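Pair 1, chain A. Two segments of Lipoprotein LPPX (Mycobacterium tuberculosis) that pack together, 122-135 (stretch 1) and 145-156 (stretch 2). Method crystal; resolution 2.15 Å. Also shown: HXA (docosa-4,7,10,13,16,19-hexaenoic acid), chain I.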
# COMPACT_ATOMS: atom_id res chain seq x y z
N THR A 122 9.56 -5.66 -2.36
CA THR A 122 10.82 -5.76 -1.61
C THR A 122 11.62 -4.48 -1.88
O THR A 122 12.44 -4.40 -2.80
CB THR A 122 11.63 -7.07 -1.94
OG1 THR A 122 11.23 -8.11 -1.05
CG2 THR A 122 13.16 -6.88 -1.81
N GLN A 123 11.31 -3.46 -1.08
CA GLN A 123 12.16 -2.28 -0.95
C GLN A 123 13.46 -2.78 -0.37
O GLN A 123 13.52 -3.92 0.11
CB GLN A 123 11.52 -1.26 0.00
CG GLN A 123 11.21 -1.81 1.41
CD GLN A 123 10.78 -0.72 2.37
OE1 GLN A 123 9.72 -0.12 2.21
NE2 GLN A 123 11.61 -0.45 3.37
N LEU A 124 14.52 -1.97 -0.38
CA LEU A 124 15.72 -2.37 0.35
C LEU A 124 15.34 -2.43 1.83
O LEU A 124 15.42 -1.44 2.56
CB LEU A 124 16.92 -1.46 0.06
CG LEU A 124 17.51 -1.52 -1.37
CD1 LEU A 124 18.99 -1.15 -1.35
CD2 LEU A 124 17.32 -2.89 -2.05
N LEU A 125 14.87 -3.62 2.22
CA LEU A 125 14.46 -3.95 3.58
C LEU A 125 15.64 -3.86 4.53
O LEU A 125 15.47 -3.56 5.71
CB LEU A 125 13.86 -5.36 3.66
CG LEU A 125 12.34 -5.49 3.66
CD1 LEU A 125 11.98 -6.96 3.59
CD2 LEU A 125 11.73 -4.85 4.90
N SER A 126 16.84 -4.17 4.04
CA SER A 126 18.04 -3.64 4.66
C SER A 126 18.00 -2.16 4.28
O SER A 126 17.70 -1.82 3.14
CB SER A 126 19.30 -4.31 4.12
OG SER A 126 20.45 -3.88 4.84
N GLY A 127 18.29 -1.30 5.23
CA GLY A 127 17.96 0.12 5.09
C GLY A 127 16.89 0.41 6.11
O GLY A 127 16.92 1.46 6.75
N VAL A 128 15.95 -0.52 6.26
CA VAL A 128 14.99 -0.44 7.36
C VAL A 128 15.76 -0.63 8.67
O VAL A 128 16.53 -1.58 8.82
CB VAL A 128 13.86 -1.49 7.25
CG1 VAL A 128 12.94 -1.43 8.46
CG2 VAL A 128 13.06 -1.27 5.98
N THR A 129 15.57 0.32 9.58
CA THR A 129 16.23 0.30 10.89
C THR A 129 15.22 0.26 12.02
O THR A 129 14.02 0.46 11.81
CB THR A 129 17.15 1.52 11.06
OG1 THR A 129 16.42 2.71 10.77
CG2 THR A 129 18.34 1.42 10.14
N ASN A 130 15.71 -0.02 13.22
CA ASN A 130 14.94 0.08 14.44
C ASN A 130 13.66 -0.71 14.41
O ASN A 130 12.59 -0.19 14.76
CB ASN A 130 14.65 1.56 14.77
CG ASN A 130 14.29 1.78 16.25
OD1 ASN A 130 14.38 0.87 17.07
ND2 ASN A 130 13.89 3.01 16.58
N LEU A 131 13.75 -1.96 13.96
CA LEU A 131 12.60 -2.85 13.95
C LEU A 131 12.22 -3.17 15.39
O LEU A 131 13.07 -3.52 16.18
CB LEU A 131 12.90 -4.15 13.18
CG LEU A 131 13.01 -4.00 11.65
CD1 LEU A 131 13.35 -5.34 11.02
CD2 LEU A 131 11.72 -3.44 11.06
N GLN A 132 10.94 -3.03 15.72
CA GLN A 132 10.45 -3.31 17.08
C GLN A 132 9.16 -4.12 17.00
O GLN A 132 8.23 -3.75 16.28
CB GLN A 132 10.19 -2.01 17.86
CG GLN A 132 11.43 -1.29 18.36
CD GLN A 132 11.11 0.08 18.97
OE1 GLN A 132 10.10 0.25 19.67
NE2 GLN A 132 11.97 1.06 18.70
N ALA A 133 9.13 -5.22 17.73
CA ALA A 133 7.96 -6.05 17.83
C ALA A 133 7.06 -5.49 18.92
O ALA A 133 7.38 -5.60 20.10
CB ALA A 133 8.36 -7.49 18.14
N GLN A 134 5.93 -4.91 18.53
CA GLN A 134 5.07 -4.20 19.48
C GLN A 134 3.98 -5.09 20.07
O GLN A 134 3.17 -4.63 20.87
CB GLN A 134 4.41 -2.99 18.82
CG GLN A 134 5.36 -2.01 18.17
CD GLN A 134 6.14 -1.17 19.16
OE1 GLN A 134 6.94 -0.31 18.77
NE2 GLN A 134 5.91 -1.41 20.45
N GLY A 135 3.97 -6.35 19.69
CA GLY A 135 2.98 -7.27 20.21
C GLY A 135 1.84 -7.51 19.25
O GLY A 135 1.95 -7.25 18.05
N THR A 145 0.77 -9.57 14.20
CA THR A 145 1.98 -9.11 14.86
C THR A 145 2.24 -7.70 14.35
O THR A 145 2.34 -7.48 13.13
CB THR A 145 3.16 -10.01 14.47
OG1 THR A 145 2.87 -11.37 14.83
CG2 THR A 145 4.42 -9.56 15.15
N LYS A 146 2.33 -6.75 15.28
CA LYS A 146 2.61 -5.36 14.95
C LYS A 146 4.11 -5.15 15.07
O LYS A 146 4.69 -5.43 16.11
CB LYS A 146 1.87 -4.43 15.91
CG LYS A 146 2.04 -2.96 15.59
CD LYS A 146 1.44 -2.09 16.69
CE LYS A 146 1.56 -0.60 16.37
NZ LYS A 146 1.03 0.25 17.47
N ILE A 147 4.73 -4.69 13.99
CA ILE A 147 6.15 -4.42 13.96
C ILE A 147 6.35 -3.03 13.40
O ILE A 147 5.89 -2.73 12.30
CB ILE A 147 6.94 -5.44 13.10
CG1 ILE A 147 6.70 -6.86 13.62
CG2 ILE A 147 8.46 -5.13 13.14
CD1 ILE A 147 7.35 -7.93 12.78
N THR A 148 7.04 -2.19 14.16
CA THR A 148 7.38 -0.85 13.74
C THR A 148 8.82 -0.82 13.28
O THR A 148 9.62 -1.67 13.64
CB THR A 148 7.22 0.16 14.90
OG1 THR A 148 8.00 -0.28 16.02
CG2 THR A 148 5.77 0.27 15.32
N GLY A 149 9.15 0.19 12.51
CA GLY A 149 10.50 0.33 11.96
C GLY A 149 10.65 1.69 11.34
O GLY A 149 9.67 2.42 11.22
N THR A 150 11.87 2.03 10.95
CA THR A 150 12.15 3.32 10.35
C THR A 150 12.65 3.09 8.92
O THR A 150 13.55 2.29 8.69
CB THR A 150 13.16 4.09 11.22
OG1 THR A 150 12.51 4.45 12.44
CG2 THR A 150 13.68 5.35 10.52
N ILE A 151 12.02 3.77 7.97
CA ILE A 151 12.29 3.59 6.54
C ILE A 151 13.17 4.74 6.05
O ILE A 151 12.86 5.90 6.30
CB ILE A 151 10.96 3.50 5.74
CG1 ILE A 151 10.14 2.31 6.23
CG2 ILE A 151 11.23 3.38 4.24
CD1 ILE A 151 8.85 2.06 5.47
N PRO A 152 14.28 4.43 5.36
CA PRO A 152 15.18 5.48 4.90
C PRO A 152 14.54 6.38 3.86
O PRO A 152 13.69 5.92 3.09
CB PRO A 152 16.36 4.71 4.29
CG PRO A 152 15.84 3.36 4.00
CD PRO A 152 14.71 3.09 4.92
N ALA A 153 14.93 7.65 3.84
CA ALA A 153 14.33 8.65 2.95
C ALA A 153 14.23 8.15 1.51
O ALA A 153 13.21 8.37 0.85
CB ALA A 153 15.13 9.93 3.00
N SER A 154 15.27 7.47 1.03
CA SER A 154 15.33 6.99 -0.34
C SER A 154 14.15 6.09 -0.67
O SER A 154 13.60 6.15 -1.77
CB SER A 154 16.65 6.26 -0.60
OG SER A 154 16.77 5.10 0.20
N SER A 155 13.75 5.25 0.28
CA SER A 155 12.56 4.43 0.12
C SER A 155 11.28 5.23 0.32
O SER A 155 10.27 4.96 -0.33
CB SER A 155 12.58 3.23 1.05
OG SER A 155 13.54 2.30 0.60
N VAL A 156 11.30 6.20 1.23
CA VAL A 156 10.12 7.01 1.49
C VAL A 156 9.77 7.82 0.23
O VAL A 156 8.59 7.94 -0.10
CB VAL A 156 10.29 7.93 2.74
CG1 VAL A 156 9.05 8.78 2.97
CG2 VAL A 156 10.56 7.09 3.99
C1 HXA I . 4.85 -7.71 -6.75
O1 HXA I . 5.46 -8.02 -7.80
O2 HXA I . 5.37 -7.02 -5.85
C2 HXA I . 3.43 -8.21 -6.58
C3 HXA I . 2.51 -7.12 -6.02
C4 HXA I . 1.08 -7.28 -6.53
C5 HXA I . 0.08 -7.68 -5.43
C6 HXA I . -0.88 -6.54 -5.06
C7 HXA I . -0.69 -6.06 -3.63
C8 HXA I . -1.03 -4.59 -3.48
C9 HXA I . -0.86 -4.12 -2.04
C10 HXA I . 0.36 -3.22 -1.83
C11 HXA I . 1.60 -3.99 -1.36
C12 HXA I . 1.91 -3.76 0.12
C13 HXA I . 2.77 -2.52 0.37
C14 HXA I . 4.23 -2.85 0.70
C15 HXA I . 4.63 -2.36 2.09
C16 HXA I . 6.12 -2.58 2.34
C17 HXA I . 6.47 -2.58 3.82
C18 HXA I . 7.92 -2.13 4.03
C19 HXA I . 8.52 -2.63 5.35
C20 HXA I . 8.15 -1.71 6.51
C21 HXA I . 8.79 -2.18 7.82
C22 HXA I . 8.07 -1.67 9.05
O HOH W 1 10.40 1.20 15.71
O HOH W 2 14.41 5.04 14.29
O HOH W 3 5.20 -7.91 17.81

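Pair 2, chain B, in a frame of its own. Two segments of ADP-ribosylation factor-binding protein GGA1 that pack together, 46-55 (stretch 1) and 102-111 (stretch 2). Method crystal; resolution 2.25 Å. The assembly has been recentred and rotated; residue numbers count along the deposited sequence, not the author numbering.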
# COMPACT_ATOMS: atom_id res chain seq x y z
N SER B 46 7.62 -14.43 12.59
CA SER B 46 8.50 -14.33 13.78
C SER B 46 9.97 -14.05 13.42
O SER B 46 10.86 -14.19 14.27
CB SER B 46 8.37 -15.58 14.69
OG SER B 46 8.07 -16.74 13.95
N ASP B 47 10.20 -13.61 12.17
CA ASP B 47 11.52 -13.21 11.68
C ASP B 47 11.47 -11.81 11.08
O ASP B 47 10.48 -11.43 10.46
CB ASP B 47 11.96 -14.18 10.58
CG ASP B 47 12.39 -15.52 11.14
OD1 ASP B 47 13.37 -15.52 11.90
OD2 ASP B 47 11.74 -16.54 10.83
N PRO B 48 12.56 -11.03 11.22
CA PRO B 48 12.58 -9.68 10.67
C PRO B 48 12.50 -9.61 9.14
O PRO B 48 12.95 -10.53 8.46
CB PRO B 48 13.93 -9.12 11.14
CG PRO B 48 14.33 -9.97 12.29
CD PRO B 48 13.80 -11.33 11.97
N ILE B 49 11.91 -8.51 8.65
CA ILE B 49 11.81 -8.19 7.23
C ILE B 49 12.65 -6.94 6.95
O ILE B 49 12.55 -5.94 7.66
CB ILE B 49 10.33 -7.97 6.78
CG1 ILE B 49 9.55 -9.29 6.80
CG2 ILE B 49 10.26 -7.37 5.38
CD1 ILE B 49 8.04 -9.16 6.72
N THR B 50 13.47 -7.02 5.91
CA THR B 50 14.42 -5.98 5.54
C THR B 50 14.27 -5.63 4.08
O THR B 50 13.70 -6.39 3.28
CB THR B 50 15.90 -6.44 5.75
OG1 THR B 50 16.15 -7.65 5.00
CG2 THR B 50 16.18 -6.68 7.22
N ASN B 51 14.81 -4.46 3.73
CA ASN B 51 14.84 -3.96 2.36
C ASN B 51 13.46 -3.85 1.70
O ASN B 51 13.33 -4.06 0.49
CB ASN B 51 15.77 -4.83 1.50
CG ASN B 51 17.20 -4.88 2.03
OD1 ASN B 51 17.72 -3.90 2.55
ND2 ASN B 51 17.83 -6.04 1.89
N PHE B 52 12.45 -3.52 2.50
CA PHE B 52 11.09 -3.45 1.98
C PHE B 52 10.91 -2.30 1.03
O PHE B 52 11.36 -1.20 1.29
CB PHE B 52 10.05 -3.30 3.08
CG PHE B 52 8.65 -3.32 2.56
CD1 PHE B 52 7.98 -4.53 2.37
CD2 PHE B 52 8.03 -2.16 2.15
CE1 PHE B 52 6.71 -4.56 1.83
CE2 PHE B 52 6.77 -2.18 1.60
CZ PHE B 52 6.10 -3.39 1.46
N ALA B 53 10.17 -2.53 -0.06
CA ALA B 53 9.75 -1.43 -0.92
C ALA B 53 8.52 -1.77 -1.71
O ALA B 53 8.43 -2.85 -2.28
CB ALA B 53 10.90 -1.08 -1.88
N LEU B 54 7.61 -0.81 -1.79
CA LEU B 54 6.40 -0.93 -2.57
C LEU B 54 6.53 -0.07 -3.81
O LEU B 54 6.96 1.07 -3.71
CB LEU B 54 5.18 -0.43 -1.80
CG LEU B 54 3.84 -0.67 -2.52
CD1 LEU B 54 3.25 -2.00 -2.07
CD2 LEU B 54 2.88 0.47 -2.28
N LEU B 55 6.15 -0.63 -4.96
CA LEU B 55 6.16 0.10 -6.21
C LEU B 55 4.74 0.14 -6.71
O LEU B 55 3.98 -0.81 -6.55
CB LEU B 55 7.06 -0.57 -7.25
CG LEU B 55 8.57 -0.46 -7.09
CD1 LEU B 55 9.05 -1.12 -5.83
CD2 LEU B 55 9.27 -1.10 -8.29
N LYS B 102 -2.36 -1.16 -9.28
CA LYS B 102 -1.35 -2.16 -9.56
C LYS B 102 -0.17 -1.82 -8.70
O LYS B 102 0.23 -0.66 -8.64
CB LYS B 102 -0.98 -2.13 -11.03
CG LYS B 102 -0.17 -3.33 -11.50
CD LYS B 102 -0.01 -3.30 -13.02
CE LYS B 102 0.21 -4.68 -13.66
NZ LYS B 102 1.62 -5.16 -13.60
N TRP B 103 0.37 -2.82 -8.02
CA TRP B 103 1.38 -2.63 -7.02
C TRP B 103 2.30 -3.84 -6.98
O TRP B 103 1.91 -4.93 -7.36
CB TRP B 103 0.75 -2.40 -5.65
CG TRP B 103 -0.07 -3.53 -5.19
CD1 TRP B 103 -1.41 -3.70 -5.36
CD2 TRP B 103 0.39 -4.71 -4.50
NE1 TRP B 103 -1.82 -4.89 -4.82
CE2 TRP B 103 -0.74 -5.52 -4.27
CE3 TRP B 103 1.65 -5.14 -4.04
CZ2 TRP B 103 -0.66 -6.75 -3.62
CZ3 TRP B 103 1.73 -6.38 -3.38
CH2 TRP B 103 0.58 -7.16 -3.18
N LYS B 104 3.51 -3.64 -6.50
CA LYS B 104 4.47 -4.71 -6.34
C LYS B 104 5.30 -4.41 -5.11
O LYS B 104 5.61 -3.26 -4.86
CB LYS B 104 5.35 -4.82 -7.59
CG LYS B 104 6.67 -5.56 -7.36
CD LYS B 104 6.94 -6.63 -8.41
CE LYS B 104 7.85 -7.71 -7.88
NZ LYS B 104 7.82 -8.90 -8.76
N ALA B 105 5.65 -5.42 -4.32
CA ALA B 105 6.57 -5.25 -3.18
C ALA B 105 7.71 -6.22 -3.23
O ALA B 105 7.55 -7.34 -3.67
CB ALA B 105 5.84 -5.40 -1.88
N ASN B 106 8.87 -5.75 -2.79
CA ASN B 106 10.01 -6.59 -2.63
C ASN B 106 10.54 -6.40 -1.25
O ASN B 106 10.54 -5.28 -0.72
CB ASN B 106 11.09 -6.26 -3.65
CG ASN B 106 10.68 -6.60 -5.06
OD1 ASN B 106 11.10 -7.63 -5.61
ND2 ASN B 106 9.82 -5.76 -5.65
N TYR B 107 11.04 -7.49 -0.67
CA TYR B 107 11.66 -7.44 0.64
C TYR B 107 12.44 -8.70 0.86
O TYR B 107 12.25 -9.68 0.16
CB TYR B 107 10.62 -7.32 1.76
CG TYR B 107 9.55 -8.38 1.80
CD1 TYR B 107 8.40 -8.24 1.05
CD2 TYR B 107 9.65 -9.47 2.65
CE1 TYR B 107 7.39 -9.18 1.10
CE2 TYR B 107 8.65 -10.43 2.71
CZ TYR B 107 7.52 -10.28 1.93
OH TYR B 107 6.52 -11.22 1.98
N CYS B 108 13.30 -8.66 1.86
CA CYS B 108 14.07 -9.83 2.23
C CYS B 108 13.69 -10.22 3.63
O CYS B 108 13.60 -9.39 4.52
CB CYS B 108 15.57 -9.52 2.15
SG CYS B 108 16.06 -9.02 0.50
N THR B 109 13.42 -11.50 3.82
CA THR B 109 13.29 -12.05 5.13
C THR B 109 14.55 -12.90 5.31
O THR B 109 15.41 -12.90 4.43
CB THR B 109 11.98 -12.85 5.23
OG1 THR B 109 11.55 -12.89 6.60
CG2 THR B 109 12.15 -14.28 4.63
N LYS B 110 14.68 -13.60 6.43
CA LYS B 110 15.86 -14.46 6.63
C LYS B 110 15.72 -15.73 5.78
O LYS B 110 14.78 -16.52 5.96
CB LYS B 110 16.05 -14.84 8.11
N GLY B 111 16.64 -15.89 4.84
CA GLY B 111 16.71 -17.08 4.02
C GLY B 111 16.13 -16.90 2.64
O GLY B 111 16.44 -17.67 1.74

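The sharpest difference lies at one superposed position, where the CA atoms coincide to within 0.1 Å: pair 1 has A:Gly149, pair 2 has B:Tyr107. An ideal CB built on A:Gly149 would lie 2.8 Å from A:Leu131 CD2, a clash, and 3.3 Å from A:Val128 CG1, so the neighbouring side chains occupy the space that a side chain would need. In pair 2 that space belongs to the tyrosine. B:Tyr107 CD2 lies 3.5 Å from B:Ile49 CG2, and B:Tyr107 CB lies 3.9 Å from B:Phe52 CD1.

The backbone frame is nevertheless the same. Fourteen central residues superpose with an RMSD of 0.7 Å, and in each pair two antiparallel strands run at 165°, with axes 4.5 Å apart at closest approach in pair 1 and 4.6 Å in pair 2. Both carry a beta bulge that shifts the register by one, between A:Thr129 and A:Gln132 and between B:Thr50 and B:Ala53. Within it, A:Asn130 (phi/psi 55/47) matches B:Asn51 (57/34); the positive phi values show the same local backbone turn, although chi1 is t in the first and m in the second.

Paired backbone hydrogen bonds flank each bulge. Before it, A:Thr129 N donates to A:Thr150 O (3.0 Å) and A:Thr150 N to A:Thr129 O (2.8 Å); the equivalents are B:Thr50 N to B:Cys108 O (2.8 Å) and B:Cys108 N to B:Thr50 O (2.7 Å). After it, A:Gln132 N donates to A:Thr148 O (2.8 Å), as B:Ala53 N does to B:Asn106 O (2.9 Å).

The matched threonines A:Thr129 and B:Thr50 share the p rotamer, with side-chain centres 0.5 Å apart. B:Thr50 OG1 also donates to B:Cys108 O at 3.1 Å, adding a side-chain bond to the backbone pair.

Elsewhere, bulk is redistributed between the strands. A:Leu131 matches B:Phe52, and A:Ile147 matches B:Ala105. In pair 1 the branched chains meet at A:Leu131 CD2 and A:Ile147 CG2, 4.2 Å apart; in pair 2 the ring reaches a smaller partner, with B:Phe52 CE1 3.9 Å from B:Ala105 CB. Two residues further on the sizes are reversed: A:Ala133 is paired with A:Ile147, whereas B:Leu54 is paired with B:Ala105 and also approaches the indole, B:Leu54 CD1 lying 4.0 Å from B:Trp103 CE3.

On the face bearing A:Thr148, water 1 donates to both A:Thr148 OG1 and A:Asn130 O, at 2.8 Å each, linking the strands beside the bulge.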